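Local coordinates for ASCH domain-containing protein (Enterococcus faecalis, PDB 1T62) that is of unknown function but carries an ASCH domain of the PUA-like clan and may bind RNA, at residues Pro94-Glu106 and Leu113-Lys125. Residues are numbered along the deposited sequence; the frame is centred on the assembly and turned at random.
Sequences PMNKVSESFAQAE and LDYWYEEHARFFK
Trp116 meets Ala103 where helices 100-105 and 113-125 cross at 63°, their axes 10.6 Å apart; the 3-10 turn 95-97 runs farther along helix 113-125, beside Tyr117. The indole lies with one face against Ala103, whose CB sits 3.6 Å from the centroid of the five-membered ring, a CH-pi contact. Val98 CG2 reaches CZ3 of the same indole and also Leu113 CD2, while Phe102 turns its ring edge to Trp116 CZ2. Met95, extended until it bends at chi3 (140°), carries its methyl CE over the centre of the Tyr117 ring, 3.6 Å from the centroid; its sulfur stands farther off above the same face, a Met-aromatic contact. Tyr117 OH hydrogen-bonds to Pro137 O.

His120 ND1 donates to Trp116 O (2.8 Å), which also accepts from His120 N on the opposite face of its carbonyl plane. A less certain bond from NE2 to Glu106 OE1 would, if real, hold the ring from its other nitrogen. His166 of the second subunit, a tag residue, also meets the His120 ring and bonds weakly to Glu106 OE2. The arrangement is two helices crossing steeply in the helical connection that links strand 81-94 to strand 140-151 of the ASCH domain, packed through a mixed aliphatic and aromatic interface.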
# COMPACT_ATOMS: atom_id res chain seq x y z
N PRO B 94 -17.83 22.11 8.63
CA PRO B 94 -16.87 23.00 7.98
C PRO B 94 -15.50 22.82 8.61
O PRO B 94 -15.40 22.76 9.84
CB PRO B 94 -17.44 24.39 8.25
CG PRO B 94 -18.91 24.12 8.43
CD PRO B 94 -18.88 22.89 9.29
N MET B 95 -14.45 22.75 7.80
CA MET B 95 -13.12 22.53 8.35
C MET B 95 -12.70 23.53 9.42
O MET B 95 -12.08 23.14 10.41
CB MET B 95 -12.09 22.52 7.24
CG MET B 95 -10.82 21.85 7.68
SD MET B 95 -9.70 21.57 6.34
CE MET B 95 -8.14 21.95 7.11
N ASN B 96 -13.04 24.80 9.22
CA ASN B 96 -12.69 25.86 10.16
C ASN B 96 -13.50 25.82 11.45
O ASN B 96 -13.32 26.67 12.33
CB ASN B 96 -12.88 27.23 9.50
CG ASN B 96 -14.31 27.48 9.07
OD1 ASN B 96 -14.60 28.46 8.39
ND2 ASN B 96 -15.22 26.60 9.47
N LYS B 97 -14.39 24.84 11.57
CA LYS B 97 -15.24 24.68 12.74
C LYS B 97 -14.97 23.40 13.53
O LYS B 97 -15.73 23.07 14.42
CB LYS B 97 -16.72 24.69 12.32
CG LYS B 97 -17.44 26.02 12.51
CD LYS B 97 -18.81 26.05 11.81
CE LYS B 97 -19.76 24.93 12.27
NZ LYS B 97 -21.10 24.95 11.59
N VAL B 98 -13.89 22.68 13.23
CA VAL B 98 -13.63 21.44 13.96
C VAL B 98 -13.23 21.67 15.42
O VAL B 98 -12.46 22.58 15.74
CB VAL B 98 -12.53 20.58 13.27
CG1 VAL B 98 -12.84 20.43 11.79
CG2 VAL B 98 -11.17 21.20 13.49
N SER B 99 -13.78 20.84 16.31
CA SER B 99 -13.50 20.91 17.74
C SER B 99 -12.26 20.11 18.05
O SER B 99 -11.96 19.16 17.34
CB SER B 99 -14.65 20.29 18.52
OG SER B 99 -14.69 18.89 18.29
N GLU B 100 -11.53 20.48 19.10
CA GLU B 100 -10.34 19.73 19.45
C GLU B 100 -10.75 18.29 19.76
O GLU B 100 -9.95 17.36 19.68
CB GLU B 100 -9.65 20.36 20.66
CG GLU B 100 -10.55 20.65 21.82
CD GLU B 100 -9.78 21.09 23.05
OE1 GLU B 100 -10.41 21.56 24.03
OE2 GLU B 100 -8.53 20.97 23.04
N SER B 101 -12.03 18.14 20.10
CA SER B 101 -12.62 16.84 20.41
C SER B 101 -12.41 15.90 19.23
O SER B 101 -11.89 14.80 19.37
CB SER B 101 -14.12 17.03 20.66
OG SER B 101 -14.80 15.80 20.81
N PHE B 102 -12.83 16.35 18.06
CA PHE B 102 -12.68 15.56 16.86
C PHE B 102 -11.21 15.35 16.51
O PHE B 102 -10.83 14.29 16.01
CB PHE B 102 -13.44 16.21 15.69
CG PHE B 102 -13.27 15.49 14.37
CD1 PHE B 102 -12.19 15.79 13.52
CD2 PHE B 102 -14.16 14.51 13.98
CE1 PHE B 102 -12.01 15.11 12.31
CE2 PHE B 102 -13.99 13.82 12.76
CZ PHE B 102 -12.91 14.12 11.93
N ALA B 103 -10.37 16.35 16.77
CA ALA B 103 -8.96 16.23 16.43
C ALA B 103 -8.23 15.17 17.25
O ALA B 103 -7.36 14.48 16.73
CB ALA B 103 -8.28 17.56 16.58
N GLN B 104 -8.58 15.04 18.53
CA GLN B 104 -7.93 14.04 19.37
C GLN B 104 -8.37 12.65 18.90
O GLN B 104 -7.57 11.70 18.83
CB GLN B 104 -8.29 14.28 20.84
CG GLN B 104 -7.95 15.69 21.31
CD GLN B 104 -8.12 15.89 22.81
OE1 GLN B 104 -9.07 15.40 23.42
NE2 GLN B 104 -7.19 16.63 23.41
N ALA B 105 -9.65 12.55 18.55
CA ALA B 105 -10.20 11.31 18.04
C ALA B 105 -9.47 10.96 16.74
O ALA B 105 -9.21 9.79 16.45
CB ALA B 105 -11.66 11.48 17.77
N GLU B 106 -9.14 12.01 15.97
CA GLU B 106 -8.45 11.92 14.68
C GLU B 106 -7.03 11.39 14.77
O GLU B 106 -6.44 10.98 13.75
CB GLU B 106 -8.43 13.31 14.04
CG GLU B 106 -9.16 13.41 12.73
CD GLU B 106 -8.26 13.19 11.53
OE1 GLU B 106 -8.74 13.38 10.39
OE2 GLU B 106 -7.08 12.82 11.71
N LEU B 113 -4.92 22.77 17.44
CA LEU B 113 -5.81 22.95 16.29
C LEU B 113 -5.17 23.66 15.11
O LEU B 113 -5.36 23.26 13.95
CB LEU B 113 -7.09 23.69 16.69
CG LEU B 113 -8.17 22.80 17.29
CD1 LEU B 113 -9.37 23.64 17.68
CD2 LEU B 113 -8.58 21.75 16.29
N ASP B 114 -4.40 24.71 15.38
CA ASP B 114 -3.73 25.44 14.32
C ASP B 114 -2.89 24.48 13.49
O ASP B 114 -2.80 24.61 12.27
CB ASP B 114 -2.86 26.55 14.91
CG ASP B 114 -3.67 27.63 15.59
OD1 ASP B 114 -4.34 27.32 16.61
OD2 ASP B 114 -3.65 28.78 15.10
N TYR B 115 -2.27 23.52 14.16
CA TYR B 115 -1.46 22.53 13.47
C TYR B 115 -2.34 21.50 12.78
O TYR B 115 -2.15 21.18 11.61
CB TYR B 115 -0.51 21.82 14.44
CG TYR B 115 0.29 20.74 13.75
CD1 TYR B 115 -0.25 19.47 13.53
CD2 TYR B 115 1.56 21.01 13.23
CE1 TYR B 115 0.44 18.51 12.80
CE2 TYR B 115 2.26 20.06 12.50
CZ TYR B 115 1.69 18.81 12.28
OH TYR B 115 2.36 17.87 11.52
N TRP B 116 -3.30 20.97 13.53
CA TRP B 116 -4.22 19.97 13.01
C TRP B 116 -4.78 20.52 11.71
O TRP B 116 -4.82 19.83 10.68
CB TRP B 116 -5.36 19.73 14.00
CG TRP B 116 -6.33 18.68 13.55
CD1 TRP B 116 -6.33 17.36 13.92
CD2 TRP B 116 -7.40 18.84 12.61
NE1 TRP B 116 -7.34 16.69 13.26
CE2 TRP B 116 -8.00 17.57 12.46
CE3 TRP B 116 -7.90 19.92 11.89
CZ2 TRP B 116 -9.09 17.36 11.60
CZ3 TRP B 116 -8.98 19.72 11.04
CH2 TRP B 116 -9.56 18.45 10.90
N TYR B 117 -5.19 21.78 11.78
CA TYR B 117 -5.76 22.44 10.63
C TYR B 117 -4.74 22.60 9.51
O TYR B 117 -5.04 22.27 8.37
CB TYR B 117 -6.31 23.80 11.05
CG TYR B 117 -7.06 24.47 9.94
CD1 TYR B 117 -6.39 25.05 8.87
CD2 TYR B 117 -8.45 24.49 9.94
CE1 TYR B 117 -7.08 25.64 7.83
CE2 TYR B 117 -9.16 25.08 8.90
CZ TYR B 117 -8.47 25.65 7.85
OH TYR B 117 -9.17 26.24 6.83
N GLU B 118 -3.54 23.09 9.82
CA GLU B 118 -2.52 23.24 8.78
C GLU B 118 -2.26 21.90 8.09
O GLU B 118 -2.20 21.81 6.86
CB GLU B 118 -1.21 23.77 9.37
CG GLU B 118 -0.19 24.08 8.29
CD GLU B 118 1.15 24.53 8.85
OE1 GLU B 118 2.09 24.73 8.05
OE2 GLU B 118 1.26 24.67 10.09
N GLU B 119 -2.11 20.86 8.90
CA GLU B 119 -1.87 19.52 8.38
C GLU B 119 -2.92 19.16 7.33
O GLU B 119 -2.59 18.89 6.18
CB GLU B 119 -1.89 18.51 9.53
CG GLU B 119 -1.64 17.06 9.13
CD GLU B 119 -1.44 16.15 10.33
OE1 GLU B 119 -2.28 16.19 11.26
OE2 GLU B 119 -0.45 15.38 10.36
N HIS B 120 -4.19 19.17 7.73
CA HIS B 120 -5.27 18.82 6.82
C HIS B 120 -5.44 19.76 5.63
O HIS B 120 -5.83 19.34 4.54
CB HIS B 120 -6.58 18.70 7.60
CG HIS B 120 -6.62 17.53 8.53
ND1 HIS B 120 -5.75 17.38 9.59
CD2 HIS B 120 -7.42 16.43 8.54
CE1 HIS B 120 -6.01 16.24 10.21
NE2 HIS B 120 -7.01 15.65 9.60
N ALA B 121 -5.17 21.05 5.85
CA ALA B 121 -5.30 22.03 4.78
C ALA B 121 -4.44 21.54 3.61
O ALA B 121 -4.89 21.48 2.47
CB ALA B 121 -4.82 23.39 5.28
N ARG B 122 -3.21 21.16 3.92
CA ARG B 122 -2.28 20.66 2.92
C ARG B 122 -2.77 19.36 2.28
O ARG B 122 -2.84 19.25 1.06
CB ARG B 122 -0.91 20.43 3.57
CG ARG B 122 0.13 19.86 2.63
CD ARG B 122 1.52 20.04 3.19
NE ARG B 122 1.67 19.50 4.54
CZ ARG B 122 1.51 18.22 4.87
NH1 ARG B 122 1.19 17.32 3.93
NH2 ARG B 122 1.68 17.84 6.13
N PHE B 123 -3.11 18.39 3.12
CA PHE B 123 -3.60 17.11 2.66
C PHE B 123 -4.69 17.27 1.60
O PHE B 123 -4.58 16.74 0.49
CB PHE B 123 -4.15 16.30 3.83
CG PHE B 123 -4.52 14.89 3.48
CD1 PHE B 123 -3.53 13.94 3.24
CD2 PHE B 123 -5.85 14.51 3.37
CE1 PHE B 123 -3.86 12.64 2.89
CE2 PHE B 123 -6.19 13.21 3.01
CZ PHE B 123 -5.19 12.27 2.77
N PHE B 124 -5.74 18.00 1.93
CA PHE B 124 -6.83 18.21 1.00
C PHE B 124 -6.43 19.11 -0.16
O PHE B 124 -6.98 19.00 -1.26
CB PHE B 124 -8.05 18.79 1.72
CG PHE B 124 -8.61 17.87 2.77
CD1 PHE B 124 -8.48 18.18 4.13
CD2 PHE B 124 -9.27 16.70 2.41
CE1 PHE B 124 -8.99 17.34 5.10
CE2 PHE B 124 -9.79 15.84 3.38
CZ PHE B 124 -9.65 16.16 4.73
N LYS B 125 -5.48 20.00 0.08
CA LYS B 125 -5.00 20.89 -0.98
C LYS B 125 -4.57 19.98 -2.12
O LYS B 125 -5.04 20.12 -3.26
CB LYS B 125 -3.80 21.70 -0.47
CG LYS B 125 -3.11 22.59 -1.51
CD LYS B 125 -4.03 23.71 -2.00
CE LYS B 125 -3.30 24.71 -2.90
NZ LYS B 125 -2.44 25.66 -2.14